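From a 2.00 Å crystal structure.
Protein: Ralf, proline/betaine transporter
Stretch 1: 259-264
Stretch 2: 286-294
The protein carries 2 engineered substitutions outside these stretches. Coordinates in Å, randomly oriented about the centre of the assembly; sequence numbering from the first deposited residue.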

ATOM      1  N   SER A 259      -3.598 -10.979   4.042  1.00 23.19           N
ATOM      2  CA  SER A 259      -4.873 -11.253   3.389  1.00 22.42           C
ATOM      3  C   SER A 259      -6.061 -10.979   4.345  1.00 26.49           C
ATOM      4  O   SER A 259      -7.058 -10.385   3.938  1.00 24.29           O
ATOM      5  CB  SER A 259      -4.908 -12.711   2.940  1.00 25.47           C
ATOM      6  OG  SER A 259      -5.940 -12.882   1.982  1.00 34.41           O
ATOM      7  N   LYS A 260      -5.953 -11.440   5.613  1.00 22.57           N
ATOM      8  CA  LYS A 260      -6.999 -11.264   6.615  1.00 21.56           C
ATOM      9  C   LYS A 260      -7.187  -9.801   6.983  1.00 22.54           C
ATOM     10  O   LYS A 260      -8.317  -9.359   7.105  1.00 19.09           O
ATOM     11  CB  LYS A 260      -6.694 -12.088   7.873  1.00 21.32           C
ATOM     12  CG  LYS A 260      -6.916 -13.579   7.664  1.00 23.84           C
ATOM     13  CD  LYS A 260      -6.542 -14.333   8.930  1.00 29.48           C
ATOM     14  CE  LYS A 260      -6.847 -15.808   8.846  1.00 27.77           C
ATOM     15  NZ  LYS A 260      -6.467 -16.457  10.124  1.00 35.37           N
ATOM     16  N   PHE A 261      -6.090  -9.053   7.110  1.00 20.90           N
ATOM     17  CA  PHE A 261      -6.149  -7.647   7.506  1.00 20.56           C
ATOM     18  C   PHE A 261      -6.443  -6.666   6.390  1.00 22.03           C
ATOM     19  O   PHE A 261      -6.760  -5.514   6.665  1.00 19.35           O
ATOM     20  CB  PHE A 261      -4.900  -7.258   8.345  1.00 21.50           C
ATOM     21  CG  PHE A 261      -5.005  -7.639   9.818  1.00 21.55           C
ATOM     22  CD1 PHE A 261      -5.650  -6.810  10.721  1.00 22.71           C
ATOM     23  CD2 PHE A 261      -4.466  -8.834  10.288  1.00 21.93           C
ATOM     24  CE1 PHE A 261      -5.753  -7.163  12.073  1.00 23.86           C
ATOM     25  CE2 PHE A 261      -4.565  -9.187  11.641  1.00 23.42           C
ATOM     26  CZ  PHE A 261      -5.208  -8.352  12.526  1.00 22.27           C
ATOM     27  N   THR A 262      -6.351  -7.094   5.125  1.00 19.14           N
ATOM     28  CA  THR A 262      -6.571  -6.147   4.015  1.00 18.41           C
ATOM     29  C   THR A 262      -7.534  -6.660   2.957  1.00 23.06           C
ATOM     30  O   THR A 262      -7.981  -5.884   2.100  1.00 22.02           O
ATOM     31  CB  THR A 262      -5.237  -5.864   3.293  1.00 21.03           C
ATOM     32  OG1 THR A 262      -4.746  -7.078   2.781  1.00 21.71           O
ATOM     33  CG2 THR A 262      -4.197  -5.211   4.171  1.00 18.93           C
ATOM     34  N   GLY A 263      -7.805  -7.961   2.990  1.00 19.21           N
ATOM     35  CA  GLY A 263      -8.683  -8.588   2.014  1.00 19.84           C
ATOM     36  C   GLY A 263      -7.997  -8.900   0.702  1.00 23.92           C
ATOM     37  O   GLY A 263      -8.651  -9.318  -0.260  1.00 23.58           O
ATOM     38  N   TYR A 264      -6.665  -8.712   0.653  1.00 20.64           N
ATOM     39  CA  TYR A 264      -5.869  -8.989  -0.539  1.00 21.61           C
ATOM     40  C   TYR A 264      -5.804 -10.479  -0.731  1.00 25.94           C
ATOM     41  O   TYR A 264      -5.233 -11.167   0.118  1.00 24.31           O
ATOM     42  CB  TYR A 264      -4.462  -8.397  -0.355  1.00 21.27           C
ATOM     43  CG  TYR A 264      -3.471  -8.666  -1.461  1.00 19.98           C
ATOM     44  CD1 TYR A 264      -3.775  -8.363  -2.790  1.00 21.85           C
ATOM     45  CD2 TYR A 264      -2.174  -9.066  -1.168  1.00 20.55           C
ATOM     46  CE1 TYR A 264      -2.836  -8.547  -3.808  1.00 22.92           C
ATOM     47  CE2 TYR A 264      -1.230  -9.271  -2.175  1.00 22.09           C
ATOM     48  CZ  TYR A 264      -1.567  -9.017  -3.493  1.00 29.57           C
ATOM     49  OH  TYR A 264      -0.610  -9.189  -4.455  1.00 27.24           O
ATOM     50  N   SER A 286     -12.778  -9.521   4.040  1.00 23.27           N
ATOM     51  CA  SER A 286     -12.223 -10.582   4.827  1.00 22.63           C
ATOM     52  C   SER A 286     -12.438 -10.339   6.326  1.00 24.62           C
ATOM     53  O   SER A 286     -12.926  -9.338   6.712  1.00 23.41           O
ATOM     54  CB  SER A 286     -10.737 -10.707   4.516  1.00 24.40           C
ATOM     55  OG  SER A 286     -10.534 -11.121   3.208  1.00 31.06           O
ATOM     56  N   ILE A 287     -12.040 -11.286   7.145  1.00 21.06           N
ATOM     57  CA  ILE A 287     -12.274 -11.204   8.558  1.00 20.95           C
ATOM     58  C   ILE A 287     -11.811  -9.897   9.229  1.00 24.71           C
ATOM     59  O   ILE A 287     -12.549  -9.320   9.936  1.00 24.30           O
ATOM     60  CB  ILE A 287     -11.801 -12.454   9.321  1.00 22.24           C
ATOM     61  CG1 ILE A 287     -12.365 -12.449  10.743  1.00 22.16           C
ATOM     62  CG2 ILE A 287     -10.295 -12.576   9.304  1.00 20.48           C
ATOM     63  CD1 ILE A 287     -12.151 -13.699  11.532  1.00 18.31           C
ATOM     64  N   PHE A 288     -10.588  -9.468   8.982  1.00 22.90           N
ATOM     65  CA  PHE A 288     -10.011  -8.278   9.594  1.00 21.69           C
ATOM     66  C   PHE A 288      -9.729  -7.090   8.654  1.00 24.72           C
ATOM     67  O   PHE A 288      -8.907  -6.286   8.939  1.00 24.27           O
ATOM     68  CB  PHE A 288      -8.732  -8.635  10.323  1.00 22.74           C
ATOM     69  CG  PHE A 288      -8.887  -9.714  11.353  1.00 24.84           C
ATOM     70  CD1 PHE A 288      -9.863  -9.644  12.302  1.00 28.78           C
ATOM     71  CD2 PHE A 288      -8.032 -10.781  11.364  1.00 26.30           C
ATOM     72  CE1 PHE A 288      -9.999 -10.640  13.225  1.00 30.47           C
ATOM     73  CE2 PHE A 288      -8.159 -11.772  12.268  1.00 30.51           C
ATOM     74  CZ  PHE A 288      -9.138 -11.696  13.218  1.00 29.78           C
ATOM     75  N   SER A 289     -10.440  -6.996   7.552  1.00 20.46           N
ATOM     76  CA  SER A 289     -10.122  -6.057   6.502  1.00 18.37           C
ATOM     77  C   SER A 289     -10.953  -4.771   6.352  1.00 23.17           C
ATOM     78  O   SER A 289     -10.637  -3.946   5.537  1.00 22.63           O
ATOM     79  CB  SER A 289     -10.077  -6.789   5.181  1.00 17.42           C
ATOM     80  OG  SER A 289     -11.304  -7.273   4.788  1.00 23.24           O
ATOM     81  N   ARG A 290     -12.022  -4.637   7.105  1.00 20.25           N
ATOM     82  CA  ARG A 290     -12.974  -3.587   6.854  1.00 20.35           C
ATOM     83  C   ARG A 290     -12.368  -2.206   6.954  1.00 22.58           C
ATOM     84  O   ARG A 290     -12.702  -1.334   6.208  1.00 21.46           O
ATOM     85  CB  ARG A 290     -14.196  -3.715   7.761  1.00 22.66           C
ATOM     86  CG  ARG A 290     -15.442  -3.032   7.281  1.00 23.04           C
ATOM     87  CD  ARG A 290     -16.703  -3.354   8.049  1.00 24.64           C
ATOM     88  NE  ARG A 290     -16.496  -4.013   9.314  1.00 22.52           N
ATOM     89  CZ  ARG A 290     -16.074  -3.426  10.414  1.00 29.40           C
ATOM     90  NH1 ARG A 290     -15.844  -2.140  10.456  1.00 18.88           N
ATOM     91  NH2 ARG A 290     -15.911  -4.144  11.493  1.00 24.06           N
ATOM     92  N   TRP A 291     -11.446  -2.022   7.871  1.00 20.63           N
ATOM     93  CA  TRP A 291     -10.942  -0.659   8.001  1.00 20.31           C
ATOM     94  C   TRP A 291     -10.091  -0.269   6.797  1.00 23.01           C
ATOM     95  O   TRP A 291      -9.940   0.913   6.489  1.00 22.76           O
ATOM     96  CB  TRP A 291     -10.130  -0.510   9.289  1.00 18.48           C
ATOM     97  CG  TRP A 291      -8.948  -1.426   9.365  1.00 19.35           C
ATOM     98  CD1 TRP A 291      -8.868  -2.605  10.047  1.00 21.77           C
ATOM     99  CD2 TRP A 291      -7.676  -1.241   8.733  1.00 19.58           C
ATOM    100  NE1 TRP A 291      -7.624  -3.165   9.880  1.00 21.68           N
ATOM    101  CE2 TRP A 291      -6.873  -2.346   9.077  1.00 23.33           C
ATOM    102  CE3 TRP A 291      -7.137  -0.247   7.910  1.00 21.46           C
ATOM    103  CZ2 TRP A 291      -5.563  -2.487   8.627  1.00 23.80           C
ATOM    104  CZ3 TRP A 291      -5.835  -0.388   7.464  1.00 22.86           C
ATOM    105  CH2 TRP A 291      -5.063  -1.500   7.824  1.00 23.75           C
ATOM    106  N   PHE A 292      -9.536  -1.270   6.121  1.00 19.66           N
ATOM    107  CA  PHE A 292      -8.695  -1.032   4.944  1.00 20.47           C
ATOM    108  C   PHE A 292      -9.487  -1.005   3.655  1.00 25.08           C
ATOM    109  O   PHE A 292      -9.232  -0.169   2.789  1.00 23.29           O
ATOM    110  CB  PHE A 292      -7.617  -2.134   4.837  1.00 21.47           C
ATOM    111  CG  PHE A 292      -6.608  -1.915   3.730  1.00 23.41           C
ATOM    112  CD1 PHE A 292      -5.612  -0.939   3.849  1.00 24.77           C
ATOM    113  CD2 PHE A 292      -6.673  -2.649   2.551  1.00 23.79           C
ATOM    114  CE1 PHE A 292      -4.685  -0.737   2.820  1.00 23.55           C
ATOM    115  CE2 PHE A 292      -5.727  -2.458   1.538  1.00 25.03           C
ATOM    116  CZ  PHE A 292      -4.737  -1.518   1.689  1.00 21.82           C
ATOM    117  N   LEU A 293     -10.420  -1.960   3.518  1.00 22.70           N
ATOM    118  CA  LEU A 293     -11.158  -2.183   2.288  1.00 22.60           C
ATOM    119  C   LEU A 293     -12.595  -1.669   2.294  1.00 26.87           C
ATOM    120  O   LEU A 293     -13.180  -1.457   1.231  1.00 24.60           O
ATOM    121  CB  LEU A 293     -11.140  -3.699   2.012  1.00 21.97           C
ATOM    122  CG  LEU A 293     -11.768  -4.210   0.711  1.00 26.26           C
ATOM    123  CD1 LEU A 293     -10.981  -3.749  -0.512  1.00 26.62           C
ATOM    124  CD2 LEU A 293     -11.941  -5.685   0.738  1.00 24.82           C
ATOM    125  N   GLY A 294     -13.185  -1.547   3.465  1.00 24.59           N
ATOM    126  CA  GLY A 294     -14.606  -1.235   3.511  1.00 24.76           C
ATOM    127  C   GLY A 294     -15.379  -2.526   3.298  1.00 29.94           C
ATOM    128  O   GLY A 294     -14.827  -3.623   3.430  1.00 29.52           O
TER
HETATM  129  O   HOH W   1      -8.468 -12.860   2.940  1.00 38.86           O

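Stretch 1 carries the last part of a helix that begins earlier in the chain, and continues to Tyr264; Gly263 has left helical phi/psi. Stretch 2 is a type I turn, Ser286 to Ser289, followed by the short helix 290-293. Together they bury 511 Å², both sides summed, with only one direct hydrogen bond, so packing does much of the work.

Ser286 opens stretch 2 with its CA-to-CB bond toward stretch 1 and chi1 in m. Its OG lies 3.4 Å from Gly263 CA. Water 1 bridges the two serines, donating to Ser286 OG (2.7 Å) and to Ser259 OG (2.7 Å). Within its own stretch, Ser259 OG donates to Tyr264 O at 2.6 Å.

Ile287 is exposed and adds a lighter contact: its CG2 meets Lys260 CG at 3.9 Å. The aliphatic part of the lysine supplies this contact while the end of its side chain leads away.

Phe288 provides the direct hydrogen bond: its N donates to Lys260 O at 2.9 Å, with an angle of 130° at the hydrogen. Ser289 N is also near Lys260 O, at 3.2 Å, but its angle is too poor for a bond. Phe288, whose CA-to-CB bond is directed toward stretch 1, forms an offset stack with Phe261: ring centroids are 4.9 Å apart and planes 28° from one another. Phe288 CB sits over a face of the Phe261 ring, 3.8 Å from its centroid and 18° off the normal. Two CA-H...O contacts run in opposite senses, Phe261 CA to Phe288 O (3.4 Å) and Ser289 CA to Phe261 O (3.4 Å).

Ser289 is buried, and its small side chain fits close to the backbone, with CB 3.4 Å from Gly263 N. Chi1 in p places OG to accept from Ser286 N at 2.8 Å, bracing the turn. A CB on Gly263 would point toward stretch 2 and come 3.0 Å from Leu293 CD2, a tight approach; the positive phi (81°) independently favours glycine.

The CA-to-CB bond of Arg290 points away, and the residue makes no contact with stretch 1. Trp291 starts sideways, but its end comes nearer, bringing NE1 to the edge of the Phe261 ring, 4.2 Å from CD1 of Phe261. The CA-to-CB bond of Phe292 points toward stretch 1, and its ring offers a face to the Thr262 methyl: Thr262 CG2 is 4.1 Å from the Phe292 ring centroid, 17° off the normal. Thr262 OG1, meanwhile, accepts from Tyr264 N (3.3 Å, 159° at the hydrogen). Leu293 CB closes the contact, 3.8 Å from Thr262 O, before Gly294 passes out of reach.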